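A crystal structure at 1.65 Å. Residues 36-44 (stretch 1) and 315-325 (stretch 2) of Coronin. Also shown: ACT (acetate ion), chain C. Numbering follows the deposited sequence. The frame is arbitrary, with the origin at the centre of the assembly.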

# COMPACT_ATOMS: atom_id res chain seq x y z
N SER A 36 -1.05 -6.81 7.01
CA SER A 36 -0.67 -6.01 5.85
C SER A 36 -0.64 -6.88 4.58
O SER A 36 -0.76 -8.10 4.66
CB SER A 36 0.69 -5.35 6.07
OG SER A 36 1.75 -6.27 5.87
N CYS A 37 -0.48 -6.25 3.42
CA CYS A 37 -0.54 -6.98 2.16
C CYS A 37 0.60 -8.01 2.04
O CYS A 37 0.42 -9.05 1.41
CB CYS A 37 -0.54 -6.02 0.96
SG CYS A 37 0.81 -4.82 0.92
N GLY A 38 1.74 -7.73 2.67
CA GLY A 38 2.79 -8.72 2.84
C GLY A 38 4.07 -8.44 2.08
O GLY A 38 5.16 -8.75 2.57
N LEU A 39 3.95 -7.85 0.90
CA LEU A 39 5.11 -7.52 0.08
C LEU A 39 5.21 -6.02 -0.10
O LEU A 39 4.32 -5.27 0.28
CB LEU A 39 5.02 -8.21 -1.29
CG LEU A 39 4.65 -9.69 -1.32
CD1 LEU A 39 4.49 -10.16 -2.76
CD2 LEU A 39 5.70 -10.52 -0.61
N ALA A 40 6.32 -5.60 -0.69
CA ALA A 40 6.52 -4.21 -1.07
C ALA A 40 7.38 -4.15 -2.32
O ALA A 40 8.18 -5.04 -2.58
CB ALA A 40 7.16 -3.43 0.06
N ALA A 41 7.19 -3.09 -3.10
CA ALA A 41 8.01 -2.89 -4.29
C ALA A 41 8.12 -1.40 -4.58
O ALA A 41 7.19 -0.64 -4.31
CB ALA A 41 7.43 -3.63 -5.49
N ASN A 42 9.26 -0.99 -5.12
CA ASN A 42 9.37 0.34 -5.70
C ASN A 42 9.76 0.17 -7.17
O ASN A 42 9.46 -0.86 -7.76
CB ASN A 42 10.35 1.23 -4.91
CG ASN A 42 11.80 0.73 -4.93
OD1 ASN A 42 12.15 -0.24 -5.61
ND2 ASN A 42 12.64 1.43 -4.18
N THR A 43 10.38 1.17 -7.78
CA THR A 43 10.64 1.07 -9.22
C THR A 43 11.78 0.12 -9.54
O THR A 43 11.97 -0.24 -10.70
CB THR A 43 10.96 2.44 -9.83
OG1 THR A 43 12.11 3.02 -9.18
CG2 THR A 43 9.77 3.38 -9.70
N GLU A 44 12.52 -0.32 -8.51
CA GLU A 44 13.74 -1.11 -8.71
C GLU A 44 13.71 -2.45 -7.98
O GLU A 44 14.20 -3.45 -8.51
CB GLU A 44 14.96 -0.31 -8.24
CG GLU A 44 16.31 -1.00 -8.40
CD GLU A 44 16.86 -0.88 -9.81
OE1 GLU A 44 16.13 -0.39 -10.70
OE2 GLU A 44 18.03 -1.27 -10.02
N LYS A 315 -1.11 -15.54 -1.24
CA LYS A 315 -0.56 -15.68 0.11
C LYS A 315 -0.18 -14.31 0.67
O LYS A 315 -0.50 -13.97 1.81
CB LYS A 315 0.65 -16.60 0.12
CG LYS A 315 0.33 -18.06 -0.17
CD LYS A 315 -0.53 -18.67 0.92
CE LYS A 315 -0.81 -20.14 0.64
NZ LYS A 315 -1.73 -20.73 1.64
N ASN A 316 0.51 -13.54 -0.16
CA ASN A 316 0.85 -12.15 0.11
C ASN A 316 0.87 -11.43 -1.22
O ASN A 316 0.90 -12.06 -2.28
CB ASN A 316 2.22 -12.00 0.79
CG ASN A 316 2.27 -12.58 2.18
OD1 ASN A 316 1.67 -12.04 3.12
ND2 ASN A 316 3.01 -13.67 2.35
N PHE A 317 0.87 -10.10 -1.20
CA PHE A 317 0.92 -9.36 -2.44
C PHE A 317 1.35 -7.92 -2.24
O PHE A 317 1.46 -7.43 -1.12
CB PHE A 317 -0.44 -9.39 -3.13
CG PHE A 317 -1.43 -8.45 -2.52
CD1 PHE A 317 -2.16 -8.81 -1.41
CD2 PHE A 317 -1.60 -7.18 -3.05
CE1 PHE A 317 -3.06 -7.93 -0.84
CE2 PHE A 317 -2.49 -6.30 -2.49
CZ PHE A 317 -3.22 -6.67 -1.39
N CYS A 318 1.61 -7.25 -3.36
CA CYS A 318 1.74 -5.81 -3.39
C CYS A 318 1.53 -5.39 -4.83
O CYS A 318 1.46 -6.24 -5.72
CB CYS A 318 3.10 -5.33 -2.88
SG CYS A 318 4.48 -5.70 -4.00
N PHE A 319 1.41 -4.09 -5.05
CA PHE A 319 1.36 -3.54 -6.39
C PHE A 319 2.60 -2.68 -6.60
O PHE A 319 3.15 -2.15 -5.63
CB PHE A 319 0.10 -2.70 -6.59
CG PHE A 319 -1.14 -3.51 -6.84
CD1 PHE A 319 -1.69 -4.29 -5.84
CD2 PHE A 319 -1.76 -3.48 -8.08
CE1 PHE A 319 -2.83 -5.03 -6.07
CE2 PHE A 319 -2.90 -4.21 -8.31
CZ PHE A 319 -3.43 -4.99 -7.31
N ILE A 320 3.04 -2.55 -7.84
CA ILE A 320 4.22 -1.75 -8.14
C ILE A 320 3.83 -0.29 -8.31
O ILE A 320 2.65 0.01 -8.52
CB ILE A 320 4.96 -2.24 -9.41
CG1 ILE A 320 4.11 -2.00 -10.67
CG2 ILE A 320 5.33 -3.72 -9.27
CD1 ILE A 320 4.83 -2.37 -11.97
N PRO A 321 4.81 0.61 -8.22
CA PRO A 321 4.46 2.02 -8.42
C PRO A 321 4.12 2.32 -9.87
O PRO A 321 4.56 1.59 -10.77
CB PRO A 321 5.74 2.77 -8.01
CG PRO A 321 6.55 1.78 -7.25
CD PRO A 321 6.21 0.45 -7.82
N LYS A 322 3.35 3.38 -10.09
CA LYS A 322 2.97 3.78 -11.45
C LYS A 322 4.19 4.01 -12.33
O LYS A 322 4.18 3.67 -13.50
CB LYS A 322 2.12 5.05 -11.40
CG LYS A 322 1.70 5.58 -12.75
CD LYS A 322 0.77 4.63 -13.50
CE LYS A 322 -0.55 4.47 -12.78
NZ LYS A 322 -1.59 3.84 -13.64
N LEU A 323 5.24 4.60 -11.77
CA LEU A 323 6.43 4.92 -12.55
C LEU A 323 7.09 3.68 -13.15
O LEU A 323 7.86 3.79 -14.09
CB LEU A 323 7.46 5.67 -11.70
CG LEU A 323 7.15 7.13 -11.37
CD1 LEU A 323 8.17 7.66 -10.39
CD2 LEU A 323 7.11 7.99 -12.62
N ALA A 324 6.77 2.52 -12.59
CA ALA A 324 7.41 1.28 -13.01
C ALA A 324 6.64 0.51 -14.10
O ALA A 324 7.16 -0.47 -14.64
CB ALA A 324 7.61 0.37 -11.80
N VAL A 325 5.42 0.92 -14.43
CA VAL A 325 4.62 0.13 -15.36
C VAL A 325 5.16 0.22 -16.79
O VAL A 325 5.87 1.16 -17.15
CB VAL A 325 3.12 0.54 -15.38
CG1 VAL A 325 2.52 0.45 -13.97
CG2 VAL A 325 2.91 1.93 -15.99
C ACT C . 11.64 4.92 -6.43
O ACT C . 12.56 5.09 -7.26
OXT ACT C . 10.87 3.97 -6.66
CH3 ACT C . 11.48 5.80 -5.23

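The apolar centre of this contact is built around Cys318, whose CA-to-CB bond points toward the other stretch. With chi1 at 71° (p), its sulfur sits close to two small or aliphatic side chains: Leu39 CB lies 3.7 Å from Cys318 SG, and Ala41 CB lies 3.9 Å from the same sulfur. Leu39 and Ala41 both direct their CA-to-CB bonds toward the opposing stretch, whereas Ala40 between them points away, the alternation expected of extended backbone. The thiol is therefore packed as an apolar group, and its distances to both methyl or methylene carbons are those of van der Waals contact.

Next to this cluster, Cys37 covers the ring of Phe317. Its CB stands 3.8 Å from the ring centroid and 18° off the ring normal, so the methylene lies over the face in a CH-pi contact; the closest atoms are Cys37 CB and Phe317 CZ, at 3.6 Å. The sulfur is farther out, with Cys37 SG 5.1 Å from the centroid. The CA-to-CB bond of Phe317 points away from stretch 1, but chi1 of 77° (p) brings the end of the ring back within reach.

The backbones are joined here by a single beta bridge between Gly38 and Phe317, and two hydrogen bonds flank Gly38. Phe317 N donates to Cys37 O at 2.8 Å with an angle of 165° at the hydrogen, close to linear; Leu39 N donates to Phe317 O at 3.2 Å and 152°, a longer and more bent bond. One residue of stretch 2 thus uses both its amide and its carbonyl. Gly38 has phi/psi of 114/-35°, at which a CB would be jammed against the preceding carbonyl. An ideal CB would also fall 2.2 Å from Asn316 OD1, a clash, whereas the actual Gly38 CA is 3.5 Å from that oxygen.

Toward the other end the contact continues through Pro321, Leu323 and Ala324. Pro321 CD approaches Asn42 O at 3.5 Å, and Thr43 CG2 rests 3.8 Å from Leu323 CB, with Ala324 CB 4.0 Å from Thr43 CA. A 3-10 segment, 322-324, follows the proline, and Ala324 N donates to Pro321 O at 3.0 Å.

The polar edge lies at Thr43. Its amide N donates to acetate OXT at 3.1 Å and 160°, while Thr43 OG1 is 2.9 Å from acetate O and 3.0 Å from acetate OXT. The acetate probably came from the crystallisation liquor. Nearby, Glu44 N donates to Asn42 OD1 at 2.9 Å, bracing the turn within stretch 1.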